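PilM (Escherichia coli, PDB 3EOI) is of unknown function but probably takes part in building a plasmid-encoded pilus. Local coordinates at residues Q16-F21 with P75-A80; S59-Q64 with T110-I115. All blocks are in the same frame, centred on the assembly; numbering follows the deposited sequence.

Interaction 1. Residues Q16-F21 with P75-A80; sequences QQAADF and PGLMGA
Gln17 and Ala18 on helix 10-34 pack against Leu77 and Ala80 at the start of helix 77-84. This is a close helix-to-helix contact. The CA atoms of Ala18 and Ala80 are 6.1 Å apart, a spacing that small side chains allow. The two methyl groups meet directly, with Ala18 CB 3.8 Å from Ala80 CB. Leu77 fills the space next to this pair. Its CG is anti to the backbone N (chi1 177°), and this carries the two methyls across to the long helix. CD1 does most of the touching. Leu77 CD1 lies 3.6 Å from Gln17 CG and 4.1 Å from Ala18 CB, and it also approaches the backbone N of Ala18 at 4.0 Å. Across the two segments, Leu77 CD2 comes within 4.1 Å of Gln17 CG.

Gln17 lies at a slant across Leu77 and offers its CH2 groups rather than its amide. Its chain leaves the backbone extended (chi1 170°), which lays CG against the leucine. The bend at chi2 (70°) then turns the amide away, and NE2 donates a hydrogen bond to Asn57 O. On the same helix, Gln16 NE2 donates to Asp20 OD1 at 2.9 Å. Asp20 is buried, and its carboxylate also meets Arg23 and Asn57.

Leu81 and Ile120 extend the apolar patch, Leu81 against Ala18 and Phe21 and Ile120 against Leu77. No hydrogen bond crosses between the two segments. The contact therefore rests on close apolar fit, while NE2 of Gln17 is satisfied by Asn57 O.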
loop_
_atom_site.group_PDB
_atom_site.type_symbol
_atom_site.label_atom_id
_atom_site.label_comp_id
_atom_site.label_asym_id
_atom_site.label_seq_id
_atom_site.Cartn_x
_atom_site.Cartn_y
_atom_site.Cartn_z
ATOM N N GLN A 16 0.661 -4.851 -12.558
ATOM C CA GLN A 16 1.388 -3.602 -12.478
ATOM C C GLN A 16 1.103 -2.849 -11.164
ATOM O O GLN A 16 2.003 -2.263 -10.547
ATOM C CB GLN A 16 1.026 -2.710 -13.649
ATOM C CG GLN A 16 1.933 -1.467 -13.744
ATOM C CD GLN A 16 3.406 -1.839 -14.043
ATOM O OE1 GLN A 16 3.710 -2.624 -14.952
ATOM N NE2 GLN A 16 4.325 -1.290 -13.229
ATOM N N GLN A 17 -0.142 -2.905 -10.681
ATOM C CA GLN A 17 -0.483 -2.319 -9.392
ATOM C C GLN A 17 0.335 -2.968 -8.285
ATOM O O GLN A 17 0.841 -2.258 -7.391
ATOM C CB GLN A 17 -1.938 -2.562 -9.125
ATOM C CG GLN A 17 -2.383 -2.217 -7.720
ATOM C CD GLN A 17 -2.390 -0.750 -7.463
ATOM O OE1 GLN A 17 -3.455 -0.070 -7.545
ATOM N NE2 GLN A 17 -1.212 -0.225 -7.107
ATOM N N ALA A 18 0.520 -4.309 -8.282
ATOM C CA ALA A 18 1.278 -4.912 -7.223
ATOM C C ALA A 18 2.726 -4.538 -7.343
ATOM O O ALA A 18 3.384 -4.318 -6.311
ATOM C CB ALA A 18 1.132 -6.455 -7.314
ATOM N N ALA A 19 3.247 -4.490 -8.575
ATOM C CA ALA A 19 4.658 -4.145 -8.719
ATOM C C ALA A 19 4.912 -2.730 -8.244
ATOM O O ALA A 19 5.921 -2.473 -7.507
ATOM C CB ALA A 19 5.132 -4.322 -10.193
ATOM N N ASP A 20 4.002 -1.816 -8.609
ATOM C CA ASP A 20 4.122 -0.433 -8.100
ATOM C C ASP A 20 4.048 -0.340 -6.564
ATOM O O ASP A 20 4.831 0.388 -5.908
ATOM C CB ASP A 20 3.047 0.493 -8.676
ATOM C CG ASP A 20 3.141 0.646 -10.196
ATOM O OD1 ASP A 20 4.167 0.251 -10.765
ATOM O OD2 ASP A 20 2.195 1.242 -10.796
ATOM N N PHE A 21 3.053 -1.027 -5.998
ATOM C CA PHE A 21 2.893 -1.083 -4.540
ATOM C C PHE A 21 4.228 -1.556 -3.903
ATOM O O PHE A 21 4.753 -0.983 -2.907
ATOM C CB PHE A 21 1.756 -2.064 -4.229
ATOM C CG PHE A 21 1.317 -2.103 -2.785
ATOM C CD1 PHE A 21 2.157 -2.648 -1.791
ATOM C CD2 PHE A 21 0.063 -1.585 -2.405
ATOM C CE1 PHE A 21 1.760 -2.677 -0.481
ATOM C CE2 PHE A 21 -0.376 -1.668 -1.032
ATOM C CZ PHE A 21 0.512 -2.212 -0.064
ATOM N N PRO A 75 -9.856 -8.254 -7.105
ATOM C CA PRO A 75 -9.664 -9.693 -7.004
ATOM C C PRO A 75 -8.232 -10.083 -7.396
ATOM O O PRO A 75 -7.739 -9.643 -8.472
ATOM C CB PRO A 75 -10.699 -10.278 -8.005
ATOM C CG PRO A 75 -11.183 -9.138 -8.809
ATOM C CD PRO A 75 -10.819 -7.826 -8.137
ATOM N N GLY A 76 -7.573 -10.910 -6.562
ATOM C CA GLY A 76 -6.260 -11.432 -6.847
ATOM C C GLY A 76 -5.128 -10.422 -6.594
ATOM O O GLY A 76 -3.973 -10.758 -6.747
ATOM N N LEU A 77 -5.443 -9.183 -6.236
ATOM C CA LEU A 77 -4.362 -8.236 -5.962
ATOM C C LEU A 77 -3.552 -8.753 -4.758
ATOM O O LEU A 77 -2.334 -8.653 -4.737
ATOM C CB LEU A 77 -4.931 -6.818 -5.732
ATOM C CG LEU A 77 -3.921 -5.718 -5.350
ATOM C CD1 LEU A 77 -2.818 -5.592 -6.435
ATOM C CD2 LEU A 77 -4.591 -4.404 -5.057
ATOM N N MET A 78 -4.217 -9.347 -3.757
ATOM C CA MET A 78 -3.474 -9.830 -2.584
ATOM C C MET A 78 -2.512 -10.909 -3.007
ATOM O O MET A 78 -1.355 -10.865 -2.648
ATOM C CB MET A 78 -4.432 -10.361 -1.514
ATOM C CG MET A 78 -3.764 -10.779 -0.214
ATOM S SD MET A 78 -3.238 -9.402 0.891
ATOM C CE MET A 78 -4.822 -8.784 1.491
ATOM N N GLY A 79 -2.988 -11.840 -3.826
ATOM C CA GLY A 79 -2.095 -12.950 -4.276
ATOM C C GLY A 79 -0.939 -12.399 -5.128
ATOM O O GLY A 79 0.152 -12.964 -5.101
ATOM N N ALA A 80 -1.173 -11.315 -5.887
ATOM C CA ALA A 80 -0.096 -10.784 -6.727
ATOM C C ALA A 80 0.950 -10.102 -5.831
ATOM O O ALA A 80 2.165 -10.207 -6.078
ATOM C CB ALA A 80 -0.647 -9.828 -7.735
#

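Interaction 2. Residues S59-Q64 with T110-I115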
loop_
_atom_site.group_PDB
_atom_site.type_symbol
_atom_site.label_atom_id
_atom_site.label_comp_id
_atom_site.label_asym_id
_atom_site.label_seq_id
_atom_site.Cartn_x
_atom_site.Cartn_y
_atom_site.Cartn_z
ATOM N N SER A 59 -0.695 4.893 -2.357
ATOM C CA SER A 59 -0.742 6.052 -1.473
ATOM C C SER A 59 -0.074 5.661 -0.155
ATOM O O SER A 59 0.038 4.485 0.157
ATOM C CB SER A 59 -2.176 6.419 -1.177
ATOM O OG SER A 59 -2.886 6.675 -2.427
ATOM N N HIS A 60 0.404 6.685 0.561
ATOM C CA HIS A 60 0.968 6.475 1.852
ATOM C C HIS A 60 0.788 7.630 2.814
ATOM O O HIS A 60 0.403 8.741 2.445
ATOM C CB HIS A 60 2.432 6.024 1.757
ATOM C CG HIS A 60 3.427 7.153 1.705
ATOM N ND1 HIS A 60 3.739 7.793 0.525
ATOM C CD2 HIS A 60 4.253 7.682 2.656
ATOM C CE1 HIS A 60 4.663 8.722 0.760
ATOM N NE2 HIS A 60 4.991 8.673 2.041
ATOM N N LEU A 61 0.976 7.310 4.084
ATOM C CA LEU A 61 0.812 8.324 5.112
ATOM C C LEU A 61 1.549 7.846 6.341
ATOM O O LEU A 61 1.531 6.670 6.665
ATOM C CB LEU A 61 -0.662 8.571 5.494
ATOM C CG LEU A 61 -0.928 9.370 6.795
ATOM C CD1 LEU A 61 -0.700 10.855 6.536
ATOM C CD2 LEU A 61 -2.378 9.093 7.186
ATOM N N ILE A 62 2.307 8.748 6.956
ATOM C CA ILE A 62 2.880 8.482 8.268
ATOM C C ILE A 62 2.006 9.141 9.341
ATOM O O ILE A 62 1.724 10.331 9.254
ATOM C CB ILE A 62 4.317 9.034 8.385
ATOM C CG1 ILE A 62 5.196 8.468 7.245
ATOM C CG2 ILE A 62 4.849 8.756 9.807
ATOM C CD1 ILE A 62 6.501 9.269 7.003
ATOM N N SER A 63 1.535 8.357 10.308
ATOM C CA SER A 63 0.627 8.863 11.347
ATOM C C SER A 63 0.879 8.149 12.657
ATOM O O SER A 63 1.035 6.927 12.688
ATOM C CB SER A 63 -0.813 8.609 10.915
ATOM O OG SER A 63 -1.704 9.147 11.895
ATOM N N GLN A 64 1.010 8.920 13.723
ATOM C CA GLN A 64 1.319 8.341 15.008
ATOM C C GLN A 64 2.536 7.381 14.895
ATOM O O GLN A 64 2.588 6.294 15.496
ATOM C CB GLN A 64 0.096 7.607 15.557
ATOM C CG GLN A 64 -1.120 8.566 15.702
ATOM C CD GLN A 64 -0.908 9.669 16.756
ATOM O OE1 GLN A 64 -0.662 10.843 16.425
ATOM N NE2 GLN A 64 -1.012 9.286 18.040
ATOM N N THR A 110 -6.632 2.242 16.084
ATOM C CA THR A 110 -7.410 3.275 15.407
ATOM C C THR A 110 -6.724 3.763 14.128
ATOM O O THR A 110 -5.623 4.290 14.184
ATOM C CB THR A 110 -7.641 4.511 16.319
ATOM O OG1 THR A 110 -8.125 4.071 17.598
ATOM C CG2 THR A 110 -8.641 5.498 15.683
ATOM N N LEU A 111 -7.391 3.589 12.990
ATOM C CA LEU A 111 -6.827 3.953 11.710
ATOM C C LEU A 111 -6.941 5.448 11.465
ATOM O O LEU A 111 -7.922 6.091 11.849
ATOM C CB LEU A 111 -7.589 3.237 10.593
ATOM C CG LEU A 111 -7.290 1.791 10.358
ATOM C CD1 LEU A 111 -8.167 1.394 9.198
ATOM C CD2 LEU A 111 -5.827 1.646 9.949
ATOM N N PRO A 112 -5.957 6.012 10.737
ATOM C CA PRO A 112 -6.162 7.404 10.339
ATOM C C PRO A 112 -7.454 7.518 9.506
ATOM O O PRO A 112 -7.720 6.693 8.669
ATOM C CB PRO A 112 -4.945 7.693 9.437
ATOM C CG PRO A 112 -3.880 6.772 9.914
ATOM C CD PRO A 112 -4.604 5.510 10.431
ATOM N N ALA A 113 -8.209 8.588 9.696
ATOM C CA ALA A 113 -9.491 8.745 9.031
ATOM C C ALA A 113 -9.352 8.980 7.538
ATOM O O ALA A 113 -10.337 8.928 6.805
ATOM C CB ALA A 113 -10.267 9.910 9.638
ATOM N N VAL A 114 -8.152 9.274 7.070
ATOM C CA VAL A 114 -7.979 9.501 5.637
ATOM C C VAL A 114 -7.638 8.247 4.819
ATOM O O VAL A 114 -7.421 8.351 3.610
ATOM C CB VAL A 114 -6.962 10.622 5.372
ATOM C CG1 VAL A 114 -7.440 11.854 6.066
ATOM C CG2 VAL A 114 -5.587 10.217 5.868
ATOM N N ILE A 115 -7.645 7.079 5.450
ATOM C CA ILE A 115 -7.484 5.855 4.678
ATOM C C ILE A 115 -8.848 5.320 4.240
ATOM O O ILE A 115 -9.729 5.114 5.073
ATOM C CB ILE A 115 -6.765 4.851 5.487
ATOM C CG1 ILE A 115 -5.397 5.449 5.881
ATOM C CG2 ILE A 115 -6.641 3.582 4.662
ATOM C CD1 ILE A 115 -4.667 4.596 6.804
#
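Pro112 O accepts a hydrogen bond from Ile115 N at 3.2 Å and closes a type I beta turn. Pro112 rests on Leu61 and Ser63, and Val114 on Leu61. Strand 59-63 is an outermost strand of the antiparallel sheet. The turn belongs to the loop between strands 98-100 and 119-123, which here lies over one face of that strand. Leu61 and Ser63 alternate with Ile62, so both point toward the loop. Ile62 points the other way and packs on Arg38 and Leu45.

Leu61 makes the main apolar contact through a single methyl. A chi1 of 166° swings its isobutyl group away from the strand's own N, and CD2 reaches into the notch between two residues of the turn. Leu61 CD2 lies 3.6 Å from Val114 CG2 and 3.7 Å from Pro112 CB. The leucine and proline side chains run past each other in opposite senses. Val114 instead meets the leucine nearly at a right angle. The valine methyl that touches, CG2, is the one placed between its own backbone N and carbonyl carbon.

The contact lies near the surface, and Val114 is exposed. Phe68 of the neighbouring strand 66-72 touches Leu111, Pro112 and Ile115. Pro112 thus touches both strands and joins the loop to this edge of the sheet. No hydrogen bond crosses between the two segments, so the loop does not add a strand beside 59-63. At the far end of the proline ring, Pro112 CG meets Ser63 CB at 3.7 Å and Ser63 OG at 3.8 Å.

From the N terminus, helix 10-34 comes first and carries residues 16-21. The chain then passes Asn57 and forms strand 59-63, the first half of interaction 2. Strand 66-72 turns back beside it. Residues 75-80 follow and close the loop of interaction 1 by meeting the long helix. Strands 92-95 and 98-100 come next. The long loop after them brings residues 110-115 to strand 59-63 and closes interaction 2. The segments alternate, so the two closures cross. Their centres are about 21 Å apart, on opposite sides of the chain's centre. Interaction 1 ties the two helices together, and interaction 2 ties a loop to the sheet edge.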